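Local coordinates for protein Baccell_00875 (Bacteroides cellulosilyticus DSM 14838, PDB 5NO8) that probably acts as a polysaccharide lyase that removes the L-rhamnose cap from glucuronic acid on complex arabinogalactan proteins, at residues Arg447-Met452 with Tyr490-Pro495; Trp453-Tyr458 with Tyr475-Ser480; Leu498-Leu503 with Thr513-Asp518; Pro547-Leu552 with Gly619-Tyr624. All blocks are in the same frame, centred on the assembly; numbering follows the deposited sequence.

Interaction 1. Residues Arg447-Met452 with Tyr490-Pro495; sequences RGYNYM and YAIGIP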
loop_
_atom_site.group_PDB
_atom_site.type_symbol
_atom_site.label_atom_id
_atom_site.label_comp_id
_atom_site.label_asym_id
_atom_site.label_seq_id
_atom_site.Cartn_x
_atom_site.Cartn_y
_atom_site.Cartn_z
ATOM N N ARG A 447 0.079 18.579 -17.079
ATOM C CA ARG A 447 -0.553 17.402 -16.466
ATOM C C ARG A 447 -1.636 17.830 -15.479
ATOM O O ARG A 447 -1.388 18.654 -14.608
ATOM C CB ARG A 447 0.561 16.623 -15.762
ATOM C CG ARG A 447 0.172 15.502 -14.821
ATOM C CD ARG A 447 1.415 15.102 -14.054
ATOM N NE ARG A 447 1.282 13.907 -13.229
ATOM C CZ ARG A 447 1.806 13.757 -11.997
ATOM N NH1 ARG A 447 1.662 12.593 -11.370
ATOM N NH2 ARG A 447 2.464 14.758 -11.379
ATOM N N GLY A 448 -2.824 17.242 -15.587
ATOM C CA GLY A 448 -4.007 17.726 -14.866
ATOM C C GLY A 448 -3.889 17.674 -13.352
ATOM O O GLY A 448 -4.435 18.525 -12.653
ATOM N N TYR A 449 -3.183 16.662 -12.862
ATOM C CA TYR A 449 -2.951 16.474 -11.421
ATOM C C TYR A 449 -2.330 17.722 -10.812
ATOM O O TYR A 449 -2.709 18.136 -9.708
ATOM C CB TYR A 449 -2.006 15.280 -11.173
ATOM C CG TYR A 449 -2.606 13.902 -11.431
ATOM C CD1 TYR A 449 -3.544 13.364 -10.559
ATOM C CD2 TYR A 449 -2.194 13.113 -12.522
ATOM C CE1 TYR A 449 -4.092 12.105 -10.764
ATOM C CE2 TYR A 449 -2.725 11.828 -12.726
ATOM C CZ TYR A 449 -3.681 11.337 -11.840
ATOM O OH TYR A 449 -4.247 10.095 -12.001
ATOM N N ASN A 450 -1.402 18.340 -11.536
ATOM C CA ASN A 450 -0.585 19.402 -10.979
ATOM C C ASN A 450 -1.413 20.631 -10.632
ATOM O O ASN A 450 -1.064 21.353 -9.694
ATOM C CB ASN A 450 0.548 19.797 -11.931
ATOM C CG ASN A 450 1.515 18.661 -12.207
ATOM O OD1 ASN A 450 1.509 17.628 -11.523
ATOM N ND2 ASN A 450 2.376 18.858 -13.202
ATOM N N TYR A 451 -2.515 20.850 -11.350
ATOM C CA TYR A 451 -3.361 22.037 -11.151
ATOM C C TYR A 451 -4.105 22.026 -9.818
ATOM O O TYR A 451 -4.340 23.085 -9.221
ATOM C CB TYR A 451 -4.407 22.140 -12.257
ATOM C CG TYR A 451 -3.835 22.504 -13.609
ATOM C CD1 TYR A 451 -3.077 21.582 -14.338
ATOM C CD2 TYR A 451 -4.054 23.777 -14.165
ATOM C CE1 TYR A 451 -2.547 21.907 -15.572
ATOM C CE2 TYR A 451 -3.533 24.114 -15.410
ATOM C CZ TYR A 451 -2.780 23.177 -16.112
ATOM O OH TYR A 451 -2.245 23.485 -17.340
ATOM N N MET A 452 -4.540 20.841 -9.387
ATOM C CA MET A 452 -5.284 20.710 -8.127
ATOM C C MET A 452 -4.423 21.096 -6.947
ATOM O O MET A 452 -4.907 21.706 -6.002
ATOM C CB MET A 452 -5.764 19.284 -7.911
ATOM C CG MET A 452 -6.686 18.740 -8.988
ATOM S SD MET A 452 -8.042 19.871 -9.415
ATOM C CE MET A 452 -7.327 20.807 -10.753
ATOM N N TYR A 490 -9.937 12.281 -12.921
ATOM C CA TYR A 490 -10.012 11.790 -11.545
ATOM C C TYR A 490 -8.779 12.256 -10.773
ATOM O O TYR A 490 -7.939 11.452 -10.325
ATOM C CB TYR A 490 -10.119 10.275 -11.520
ATOM C CG TYR A 490 -11.468 9.736 -11.932
ATOM C CD1 TYR A 490 -11.956 9.894 -13.234
ATOM C CD2 TYR A 490 -12.255 9.059 -11.020
ATOM C CE1 TYR A 490 -13.212 9.395 -13.587
ATOM C CE2 TYR A 490 -13.506 8.551 -11.363
ATOM C CZ TYR A 490 -13.984 8.722 -12.654
ATOM O OH TYR A 490 -15.235 8.197 -12.965
ATOM N N ALA A 491 -8.695 13.556 -10.571
ATOM C CA ALA A 491 -7.493 14.152 -9.988
ATOM C C ALA A 491 -7.500 13.897 -8.486
ATOM O O ALA A 491 -8.561 13.785 -7.882
ATOM C CB ALA A 491 -7.468 15.649 -10.261
ATOM N N ILE A 492 -6.302 13.857 -7.901
ATOM C CA ILE A 492 -6.139 13.646 -6.479
ATOM C C ILE A 492 -6.275 14.981 -5.726
ATOM O O ILE A 492 -5.610 15.975 -6.060
ATOM C CB ILE A 492 -4.762 13.043 -6.168
ATOM C CG1 ILE A 492 -4.618 11.666 -6.840
ATOM C CG2 ILE A 492 -4.578 12.931 -4.650
ATOM C CD1 ILE A 492 -3.182 11.258 -7.047
ATOM N N GLY A 493 -7.116 14.977 -4.702
ATOM C CA GLY A 493 -7.238 16.114 -3.806
ATOM C C GLY A 493 -7.805 17.331 -4.513
ATOM O O GLY A 493 -7.286 18.439 -4.375
ATOM N N ILE A 494 -8.864 17.125 -5.295
ATOM C CA ILE A 494 -9.570 18.257 -5.897
ATOM C C ILE A 494 -10.089 19.058 -4.692
ATOM O O ILE A 494 -10.802 18.499 -3.870
ATOM C CB ILE A 494 -10.731 17.785 -6.784
ATOM C CG1 ILE A 494 -10.180 16.993 -7.984
ATOM C CG2 ILE A 494 -11.555 18.986 -7.251
ATOM C CD1 ILE A 494 -11.215 16.132 -8.681
ATOM N N PRO A 495 -9.675 20.333 -4.547
ATOM C CA PRO A 495 -9.991 21.065 -3.312
ATOM C C PRO A 495 -11.422 21.658 -3.259
ATOM O O PRO A 495 -11.596 22.884 -3.274
ATOM C CB PRO A 495 -8.908 22.150 -3.282
ATOM C CG PRO A 495 -8.632 22.422 -4.718
ATOM C CD PRO A 495 -8.764 21.105 -5.419
HETATM O O HOH W 1 -4.364 16.042 -8.445
HETATM O O HOH W 2 -6.307 9.529 -10.471
#
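M452 and Y449, one helical turn apart at the start of helix 448-465, pack against the irregular chain of 490-495. M452 buries the most surface. Its CG, anti to the carbonyl carbon, meets A491 CB at 3.4 Å, tighter than usual van der Waals contact. The chain then bends at chi2 and chi3, so that SD runs alongside the I494 side chain and comes within 3.9 Å of I494 CG1. Y449 reaches over with the CD1-CE1 side of its ring. CE1 lies 3.9 Å from I492 CD1, the two side chains crossing obliquely, and I492 N sits at the ring edge.

Polar groups meet through water rather than directly. One water donates to Y449 O and I492 O, at 2.7 Å to I492 O, tying helix backbone to loop backbone. A second accepts from Y449 OH at 2.6 Å and donates to Y490 O, linking the phenol to the loop. G493, with phi 66°, turns the chain between the two isoleucines.

The loop is clamped between helix 448-465 on one side and helix 542-559 on the other, where P547 and F551 receive I492 and I494, while M452 also touches L478 and M481 of helix 469-485.

Interaction 2. Residues Trp453-Tyr458 with Tyr475-Ser480; sequences WVAELY and YKTLKS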
loop_
_atom_site.group_PDB
_atom_site.type_symbol
_atom_site.label_atom_id
_atom_site.label_comp_id
_atom_site.label_asym_id
_atom_site.label_seq_id
_atom_site.Cartn_x
_atom_site.Cartn_y
_atom_site.Cartn_z
ATOM N N TRP A 453 -3.160 20.704 -7.014
ATOM C CA TRP A 453 -2.223 20.899 -5.905
ATOM C C TRP A 453 -1.767 22.349 -5.845
ATOM O O TRP A 453 -1.662 22.918 -4.759
ATOM C CB TRP A 453 -1.039 19.953 -6.033
ATOM C CG TRP A 453 -1.446 18.502 -6.063
ATOM C CD1 TRP A 453 -2.479 17.912 -5.372
ATOM C CD2 TRP A 453 -0.838 17.470 -6.839
ATOM N NE1 TRP A 453 -2.531 16.577 -5.665
ATOM C CE2 TRP A 453 -1.537 16.278 -6.565
ATOM C CE3 TRP A 453 0.240 17.436 -7.733
ATOM C CZ2 TRP A 453 -1.190 15.052 -7.155
ATOM C CZ3 TRP A 453 0.576 16.225 -8.330
ATOM C CH2 TRP A 453 -0.135 15.046 -8.027
ATOM N N VAL A 454 -1.534 22.957 -7.013
ATOM C CA VAL A 454 -1.278 24.392 -7.073
ATOM C C VAL A 454 -2.464 25.184 -6.532
ATOM O O VAL A 454 -2.270 26.111 -5.764
ATOM C CB VAL A 454 -0.903 24.861 -8.499
ATOM C CG1 VAL A 454 -0.934 26.395 -8.596
ATOM C CG2 VAL A 454 0.474 24.363 -8.841
ATOM N N ALA A 455 -3.681 24.835 -6.928
ATOM C CA ALA A 455 -4.877 25.502 -6.428
ATOM C C ALA A 455 -5.057 25.346 -4.930
ATOM O O ALA A 455 -5.405 26.302 -4.225
ATOM C CB ALA A 455 -6.103 24.977 -7.127
ATOM N N GLU A 456 -4.827 24.136 -4.436
ATOM C CA GLU A 456 -4.868 23.904 -3.003
ATOM C C GLU A 456 -3.905 24.849 -2.328
ATOM O O GLU A 456 -4.294 25.517 -1.384
ATOM C CB GLU A 456 -4.511 22.455 -2.646
ATOM C CG GLU A 456 -4.278 22.229 -1.152
ATOM C CD GLU A 456 -5.298 21.377 -0.428
ATOM O OE1 GLU A 456 -6.048 20.584 -1.054
ATOM O OE2 GLU A 456 -5.322 21.475 0.830
ATOM N N LEU A 457 -2.673 24.926 -2.810
ATOM C CA LEU A 457 -1.689 25.817 -2.198
ATOM C C LEU A 457 -2.236 27.242 -2.111
ATOM O O LEU A 457 -2.185 27.879 -1.045
ATOM C CB LEU A 457 -0.348 25.800 -2.918
ATOM C CG LEU A 457 0.680 26.811 -2.405
ATOM C CD1 LEU A 457 1.182 26.452 -1.004
ATOM C CD2 LEU A 457 1.850 26.976 -3.331
ATOM N N TYR A 458 -2.782 27.737 -3.223
ATOM C CA TYR A 458 -3.255 29.128 -3.246
ATOM C C TYR A 458 -4.400 29.366 -2.281
ATOM O O TYR A 458 -4.366 30.344 -1.532
ATOM C CB TYR A 458 -3.618 29.583 -4.686
ATOM C CG TYR A 458 -2.485 29.657 -5.682
ATOM C CD1 TYR A 458 -1.172 29.859 -5.305
ATOM C CD2 TYR A 458 -2.751 29.570 -7.055
ATOM C CE1 TYR A 458 -0.152 29.944 -6.242
ATOM C CE2 TYR A 458 -1.749 29.663 -7.994
ATOM C CZ TYR A 458 -0.461 29.850 -7.600
ATOM O OH TYR A 458 0.538 29.933 -8.529
ATOM N N TYR A 475 -8.929 29.842 -7.879
ATOM C CA TYR A 475 -10.097 29.723 -8.752
ATOM C C TYR A 475 -9.727 29.659 -10.243
ATOM O O TYR A 475 -10.241 28.796 -10.959
ATOM C CB TYR A 475 -11.061 30.879 -8.468
ATOM C CG TYR A 475 -12.143 31.064 -9.501
ATOM C CD1 TYR A 475 -13.266 30.243 -9.509
ATOM C CD2 TYR A 475 -12.056 32.088 -10.455
ATOM C CE1 TYR A 475 -14.275 30.418 -10.451
ATOM C CE2 TYR A 475 -13.058 32.267 -11.403
ATOM C CZ TYR A 475 -14.162 31.436 -11.383
ATOM O OH TYR A 475 -15.146 31.587 -12.328
ATOM N N LYS A 476 -8.827 30.542 -10.680
ATOM C CA LYS A 476 -8.376 30.633 -12.089
ATOM C C LYS A 476 -7.494 29.456 -12.530
ATOM O O LYS A 476 -7.494 29.056 -13.701
ATOM C CB LYS A 476 -7.600 31.937 -12.335
ATOM N N THR A 477 -6.716 28.929 -11.592
ATOM C CA THR A 477 -6.000 27.687 -11.812
ATOM C C THR A 477 -6.983 26.543 -12.053
ATOM O O THR A 477 -6.798 25.748 -12.982
ATOM C CB THR A 477 -5.056 27.382 -10.639
ATOM O OG1 THR A 477 -4.117 28.447 -10.521
ATOM C CG2 THR A 477 -4.303 26.044 -10.856
ATOM N N LEU A 478 -8.021 26.447 -11.232
ATOM C CA LEU A 478 -9.017 25.413 -11.420
ATOM C C LEU A 478 -9.774 25.583 -12.748
ATOM O O LEU A 478 -10.085 24.590 -13.416
ATOM C CB LEU A 478 -9.993 25.349 -10.253
ATOM C CG LEU A 478 -9.419 24.836 -8.923
ATOM C CD1 LEU A 478 -10.500 24.896 -7.862
ATOM C CD2 LEU A 478 -8.870 23.417 -9.086
ATOM N N LYS A 479 -10.043 26.830 -13.137
ATOM C CA LYS A 479 -10.712 27.087 -14.428
ATOM C C LYS A 479 -9.852 26.693 -15.625
ATOM O O LYS A 479 -10.353 26.119 -16.579
ATOM C CB LYS A 479 -11.111 28.562 -14.536
ATOM C CG LYS A 479 -12.175 29.000 -13.542
ATOM C CD LYS A 479 -13.490 28.242 -13.597
ATOM C CE LYS A 479 -14.143 28.279 -14.989
ATOM N NZ LYS A 479 -15.615 28.058 -14.910
ATOM N N SER A 480 -8.563 27.018 -15.558
ATOM C CA SER A 480 -7.585 26.636 -16.562
ATOM C C SER A 480 -7.532 25.125 -16.683
ATOM O O SER A 480 -7.422 24.590 -17.795
ATOM C CB SER A 480 -6.208 27.185 -16.205
ATOM O OG SER A 480 -5.215 26.821 -17.148
#
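Helices 453-458 and 475-480 run antiparallel, their axes 166° apart in direction and only 8.6 Å apart at closest approach. Small residues permit this spacing: A455 and T477 face each other with their CA atoms 5.9 Å apart. A455 CB points at the partner helix and nestles against the end of L478, whose CD2 lies 3.7 Å away. T477 fills the next position. With chi1 at -60°, its CG2 stands anti to the backbone N, touches V454 CG1 at 4.1 Å and lies near A455 N, while OG1 swings to the other side and meets the edge of the Y458 ring, 3.7 Å from CE2.

That OG1 is engaged twice beyond the pair, with D473 O and with Q430 NE2; Q430 OE1 also bonds Y458 OH. An alanine here would remove both OG1 and CG2, and would probably loosen the packing against V454 and lose the OG1 bonds to D473 O and Q430.

Away from this close seam the contact thins quickly. E456 points away from the partner helix and is partly exposed, as are Y475 and K479, which turn instead to acidic residues of helix 509-529. Two consecutive helices, antiparallel and joined by a short turn, form a helical hairpin, consistent with the alpha/alpha toroid domains found in many polysaccharide lyases.

Interaction 3. Residues Leu498-Leu503 with Thr513-Asp518; sequences LGLQSL and TDLRND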
loop_
_atom_site.group_PDB
_atom_site.type_symbol
_atom_site.label_atom_id
_atom_site.label_comp_id
_atom_site.label_asym_id
_atom_site.label_seq_id
_atom_site.Cartn_x
_atom_site.Cartn_y
_atom_site.Cartn_z
ATOM N N LEU A 498 -12.340 23.316 0.358
ATOM C CA LEU A 498 -11.377 24.391 0.575
ATOM C C LEU A 498 -11.625 25.547 -0.412
ATOM O O LEU A 498 -11.684 26.706 -0.017
ATOM C CB LEU A 498 -9.963 23.863 0.404
ATOM C CG LEU A 498 -8.822 24.867 0.464
ATOM C CD1 LEU A 498 -8.774 25.594 1.803
ATOM C CD2 LEU A 498 -7.525 24.149 0.182
ATOM N N GLY A 499 -11.747 25.220 -1.689
ATOM C CA GLY A 499 -11.972 26.232 -2.720
ATOM C C GLY A 499 -13.272 26.999 -2.514
ATOM O O GLY A 499 -13.274 28.237 -2.527
ATOM N N LEU A 500 -14.366 26.289 -2.333
ATOM C CA LEU A 500 -15.663 26.942 -2.095
ATOM C C LEU A 500 -15.727 27.739 -0.793
ATOM O O LEU A 500 -16.327 28.823 -0.768
ATOM C CB LEU A 500 -16.809 25.936 -2.114
ATOM C CG LEU A 500 -17.080 25.258 -3.459
ATOM C CD1 LEU A 500 -18.236 24.301 -3.287
ATOM C CD2 LEU A 500 -17.368 26.280 -4.551
ATOM N N GLN A 501 -15.151 27.207 0.287
ATOM C CA GLN A 501 -15.056 27.968 1.542
ATOM C C GLN A 501 -14.267 29.256 1.352
ATOM O O GLN A 501 -14.672 30.298 1.847
ATOM C CB GLN A 501 -14.433 27.128 2.671
ATOM C CG GLN A 501 -14.449 27.778 4.054
ATOM C CD GLN A 501 -15.853 27.989 4.625
ATOM O OE1 GLN A 501 -16.791 27.236 4.338
ATOM N NE2 GLN A 501 -15.994 29.023 5.448
ATOM N N SER A 502 -13.155 29.185 0.634
ATOM C CA SER A 502 -12.308 30.348 0.409
ATOM C C SER A 502 -13.049 31.437 -0.416
ATOM O O SER A 502 -12.960 32.630 -0.107
ATOM C CB SER A 502 -11.023 29.922 -0.288
ATOM O OG SER A 502 -10.327 28.992 0.529
ATOM N N LEU A 503 -13.771 31.001 -1.445
ATOM C CA LEU A 503 -14.650 31.895 -2.219
ATOM C C LEU A 503 -15.782 32.499 -1.385
ATOM O O LEU A 503 -16.036 33.685 -1.511
ATOM C CB LEU A 503 -15.208 31.170 -3.447
ATOM C CG LEU A 503 -14.156 30.873 -4.517
ATOM C CD1 LEU A 503 -14.651 29.844 -5.525
ATOM C CD2 LEU A 503 -13.684 32.124 -5.248
ATOM N N THR A 513 -20.444 30.416 -7.190
ATOM C CA THR A 513 -21.487 29.677 -7.906
ATOM C C THR A 513 -20.963 29.049 -9.201
ATOM O O THR A 513 -21.371 27.940 -9.545
ATOM C CB THR A 513 -22.708 30.563 -8.229
ATOM O OG1 THR A 513 -22.256 31.797 -8.791
ATOM C CG2 THR A 513 -23.530 30.836 -6.970
ATOM N N ASP A 514 -20.060 29.739 -9.897
ATOM C CA ASP A 514 -19.434 29.193 -11.110
ATOM C C ASP A 514 -18.575 27.941 -10.852
ATOM O O ASP A 514 -18.661 26.938 -11.580
ATOM C CB ASP A 514 -18.550 30.252 -11.762
ATOM C CG ASP A 514 -17.934 29.778 -13.053
ATOM O OD1 ASP A 514 -18.652 29.171 -13.868
ATOM O OD2 ASP A 514 -16.735 30.024 -13.271
ATOM N N LEU A 515 -17.731 28.024 -9.833
ATOM C CA LEU A 515 -16.917 26.872 -9.429
ATOM C C LEU A 515 -17.793 25.738 -8.926
ATOM O O LEU A 515 -17.562 24.588 -9.279
ATOM C CB LEU A 515 -15.896 27.264 -8.363
ATOM C CG LEU A 515 -14.856 26.181 -8.036
ATOM C CD1 LEU A 515 -14.026 25.827 -9.256
ATOM C CD2 LEU A 515 -13.964 26.647 -6.885
ATOM N N ARG A 516 -18.803 26.058 -8.131
ATOM C CA ARG A 516 -19.750 25.068 -7.660
ATOM C C ARG A 516 -20.425 24.324 -8.826
ATOM O O ARG A 516 -20.578 23.094 -8.787
ATOM C CB ARG A 516 -20.770 25.722 -6.727
ATOM C CG ARG A 516 -21.844 24.789 -6.193
ATOM C CD ARG A 516 -22.551 25.423 -5.020
ATOM N NE ARG A 516 -23.746 24.676 -4.634
ATOM C CZ ARG A 516 -24.257 24.614 -3.404
ATOM N NH1 ARG A 516 -23.696 25.255 -2.377
ATOM N NH2 ARG A 516 -25.358 23.892 -3.190
ATOM N N ASN A 517 -20.798 25.066 -9.871
ATOM C CA ASN A 517 -21.369 24.458 -11.072
ATOM C C ASN A 517 -20.363 23.558 -11.793
ATOM O O ASN A 517 -20.743 22.502 -12.303
ATOM C CB ASN A 517 -21.891 25.536 -12.056
ATOM C CG ASN A 517 -23.123 26.277 -11.555
ATOM O OD1 ASN A 517 -23.410 27.370 -12.048
ATOM N ND2 ASN A 517 -23.858 25.705 -10.596
ATOM N N ASP A 518 -19.102 23.976 -11.850
ATOM C CA ASP A 518 -18.029 23.134 -12.412
ATOM C C ASP A 518 -17.870 21.823 -11.628
ATOM O O ASP A 518 -17.763 20.743 -12.227
ATOM C CB ASP A 518 -16.685 23.866 -12.452
ATOM C CG ASP A 518 -16.599 24.920 -13.555
ATOM O OD1 ASP A 518 -17.428 24.918 -14.487
ATOM O OD2 ASP A 518 -15.665 25.745 -13.497
#
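D514, early in segment 513-518, takes no part in the packing on helix 498-503; its carboxylate forms a salt bridge with K479. L515 comes next and is the first to enter the contact, on the side of the helix that looks at helix 498-503. CG stands anti to the backbone N (chi1 -171°), which carries the branched end toward the L500 and L503 methyls. CD2 does the touching: it is 3.5 Å from L503 CD1, the closest approach between the segments, the two side chains crossing at about a right angle. The same methyl lies 4.1 Å from L500 CD2 and rests over the backbone of G499.

R516 follows with its base only. L500 CD2 comes within 3.9 Å of R516 N and also touches R516 CB, after which the extended chain leads away from helix 498-503 and its NH1 bonds Y512 OH. One turn beyond L515, D518 faces elsewhere and also pairs with K479.

With axes 10.0 Å apart and an angle of 164° between them, the helices form an antiparallel pair joined by methyl groups. No hydrogen bond crosses between the segments, so their cohesion rests on shape and burial, while the acids on the flank serve helix 469-485 and R516 turns to its own helix.

Interaction 4. Residues Pro547-Leu552 with Gly619-Tyr624; sequences PAIQFL and GAVYYY. With GOL (glycerol), chain F.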
loop_
_atom_site.group_PDB
_atom_site.type_symbol
_atom_site.label_atom_id
_atom_site.label_comp_id
_atom_site.label_asym_id
_atom_site.label_seq_id
_atom_site.Cartn_x
_atom_site.Cartn_y
_atom_site.Cartn_z
ATOM N N PRO A 547 -9.619 9.129 -4.964
ATOM C CA PRO A 547 -9.983 10.520 -5.311
ATOM C C PRO A 547 -11.418 10.726 -5.812
ATOM O O PRO A 547 -11.998 11.781 -5.535
ATOM C CB PRO A 547 -9.017 10.848 -6.428
ATOM C CG PRO A 547 -7.810 10.057 -6.095
ATOM C CD PRO A 547 -8.357 8.745 -5.611
ATOM N N ALA A 548 -11.969 9.745 -6.535
ATOM C CA ALA A 548 -13.379 9.807 -6.958
ATOM C C ALA A 548 -14.266 10.007 -5.755
ATOM O O ALA A 548 -15.123 10.889 -5.731
ATOM C CB ALA A 548 -13.800 8.527 -7.693
ATOM N N ILE A 549 -14.033 9.206 -4.726
ATOM C CA ILE A 549 -14.894 9.198 -3.558
ATOM C C ILE A 549 -14.614 10.423 -2.676
ATOM O O ILE A 549 -15.552 10.983 -2.069
ATOM C CB ILE A 549 -14.713 7.902 -2.747
ATOM C CG1 ILE A 549 -14.989 6.677 -3.628
ATOM C CG2 ILE A 549 -15.594 7.875 -1.521
ATOM C CD1 ILE A 549 -14.722 5.365 -2.933
ATOM N N GLN A 550 -13.341 10.821 -2.610
ATOM C CA GLN A 550 -12.879 12.026 -1.898
ATOM C C GLN A 550 -13.618 13.246 -2.465
ATOM O O GLN A 550 -14.178 14.064 -1.729
ATOM C CB GLN A 550 -11.358 12.181 -2.089
ATOM C CG GLN A 550 -10.681 13.369 -1.420
ATOM C CD GLN A 550 -9.235 13.569 -1.880
ATOM O OE1 GLN A 550 -8.842 13.177 -2.999
ATOM N NE2 GLN A 550 -8.433 14.192 -1.023
ATOM N N PHE A 551 -13.662 13.318 -3.785
ATOM C CA PHE A 551 -14.380 14.396 -4.466
ATOM C C PHE A 551 -15.880 14.375 -4.197
ATOM O O PHE A 551 -16.476 15.401 -3.803
ATOM C CB PHE A 551 -14.139 14.315 -5.962
ATOM C CG PHE A 551 -14.868 15.372 -6.721
ATOM C CD1 PHE A 551 -14.287 16.586 -6.925
ATOM C CD2 PHE A 551 -16.163 15.144 -7.175
ATOM C CE1 PHE A 551 -14.954 17.595 -7.601
ATOM C CE2 PHE A 551 -16.843 16.131 -7.850
ATOM C CZ PHE A 551 -16.240 17.350 -8.066
ATOM N N LEU A 552 -16.500 13.222 -4.422
ATOM C CA LEU A 552 -17.939 13.091 -4.241
ATOM C C LEU A 552 -18.411 13.356 -2.817
ATOM O O LEU A 552 -19.472 13.958 -2.618
ATOM C CB LEU A 552 -18.443 11.733 -4.707
ATOM C CG LEU A 552 -18.364 11.432 -6.213
ATOM C CD1 LEU A 552 -18.560 9.947 -6.405
ATOM C CD2 LEU A 552 -19.405 12.195 -7.020
ATOM N N GLY A 619 -7.640 7.417 3.978
ATOM C CA GLY A 619 -7.889 8.074 5.255
ATOM C C GLY A 619 -8.761 9.313 5.082
ATOM O O GLY A 619 -9.693 9.490 5.829
ATOM N N ALA A 620 -8.425 10.162 4.116
ATOM C CA ALA A 620 -9.246 11.341 3.829
ATOM C C ALA A 620 -10.685 10.956 3.508
ATOM O O ALA A 620 -11.629 11.542 4.045
ATOM C CB ALA A 620 -8.656 12.153 2.716
ATOM N N VAL A 621 -10.851 9.935 2.663
ATOM C CA VAL A 621 -12.160 9.427 2.324
ATOM C C VAL A 621 -12.938 8.982 3.544
ATOM O O VAL A 621 -14.136 9.292 3.664
ATOM C CB VAL A 621 -12.075 8.255 1.315
ATOM C CG1 VAL A 621 -13.425 7.531 1.190
ATOM C CG2 VAL A 621 -11.585 8.754 -0.031
ATOM N N TYR A 622 -12.294 8.218 4.437
ATOM C CA TYR A 622 -12.945 7.732 5.637
ATOM C C TYR A 622 -13.361 8.888 6.543
ATOM O O TYR A 622 -14.440 8.841 7.129
ATOM C CB TYR A 622 -12.040 6.788 6.430
ATOM C CG TYR A 622 -11.744 5.455 5.799
ATOM C CD1 TYR A 622 -12.467 4.985 4.684
ATOM C CD2 TYR A 622 -10.742 4.638 6.318
ATOM C CE1 TYR A 622 -12.201 3.742 4.139
ATOM C CE2 TYR A 622 -10.476 3.399 5.760
ATOM C CZ TYR A 622 -11.221 2.955 4.689
ATOM O OH TYR A 622 -10.938 1.735 4.109
ATOM N N TYR A 623 -12.501 9.900 6.634
ATOM C CA TYR A 623 -12.796 11.150 7.371
ATOM C C TYR A 623 -14.046 11.851 6.806
ATOM O O TYR A 623 -14.992 12.175 7.555
ATOM C CB TYR A 623 -11.562 12.054 7.350
ATOM C CG TYR A 623 -11.802 13.517 7.622
ATOM C CD1 TYR A 623 -11.914 13.998 8.929
ATOM C CD2 TYR A 623 -11.868 14.426 6.575
ATOM C CE1 TYR A 623 -12.125 15.356 9.174
ATOM C CE2 TYR A 623 -12.076 15.766 6.799
ATOM C CZ TYR A 623 -12.217 16.220 8.090
ATOM O OH TYR A 623 -12.424 17.563 8.272
ATOM N N TYR A 624 -14.076 12.034 5.495
ATOM C CA TYR A 624 -15.247 12.671 4.869
ATOM C C TYR A 624 -16.491 11.801 4.993
ATOM O O TYR A 624 -17.590 12.318 5.212
ATOM C CB TYR A 624 -15.004 13.005 3.404
ATOM C CG TYR A 624 -14.008 14.098 3.128
ATOM C CD1 TYR A 624 -14.184 15.376 3.644
ATOM C CD2 TYR A 624 -12.902 13.873 2.321
ATOM C CE1 TYR A 624 -13.286 16.383 3.388
ATOM C CE2 TYR A 624 -12.004 14.876 2.050
ATOM C CZ TYR A 624 -12.201 16.138 2.604
ATOM O OH TYR A 624 -11.319 17.128 2.340
HETATM C C1 GOL F . -6.734 18.400 1.408
HETATM O O1 GOL F . -6.162 19.427 2.253
HETATM C C2 GOL F . -8.187 18.701 1.016
HETATM O O2 GOL F . -8.277 19.959 0.311
HETATM C C3 GOL F . -8.714 17.637 0.042
HETATM O O3 GOL F . -8.995 16.381 0.671
#
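A small polar pocket that holds a glycerol, probably from the crystallisation liquor, lies beside the packing of helix 547-552 on helix 619-624. The two helices run roughly parallel, at 30° with their axes 8.9 Å apart, consistent with neighbours in one layer of an alpha/alpha toroid.

Away from the glycerol the contact is aliphatic. I549 CG2 presses on V621 CG1 at 3.5 Å, tighter than usual, the side chains crossing at about a right angle. The other branch of V621, CG2, covers Q550 N at 3.7 Å.

On the pocket side Q550 extends, CG anti to the backbone N; this CG lies 4.0 Å from Y624 CE2, the side chains crossing obliquely. Its NE2 donates to glycerol O3 at 2.8 Å in a bent bond (131°). Y624 OH bonds the same O3 at 3.0 Å, and the oxygen lies in plane at the ring edge. The amide is held at both ends, since OE1 accepts from G493 N and NE2 also bonds Y686 OH. A leucine here would lose these amide bonds and would probably disturb both the G493 loop and the pocket wall.

E456 and K404 bond the glycerol too, so a carboxylate, a lysine, an amide and a phenol all bond it, chemistry suited to binding hydroxyl-rich molecules, though a sugar there remains inference.

All four contacts are buried, yet they range outward through the helical domain: interaction 4 lies about 17 Å from the chain's centre, interaction 1 about 21 Å, interaction 2 about 28 Å and interaction 3 about 32 Å, measured between centres. Interactions 1 and 2 share helix 448-465, the second nested inside the loop closed by the first. Their chemistry shifts with place. Interactions 2 and 3 are antiparallel, mostly apolar helix contacts flanked by charges, and K479 joins them. Interaction 1 uses water to satisfy an irregular loop, and interaction 4 gathers polar groups round a ligand. The Q550 amide connects these last two.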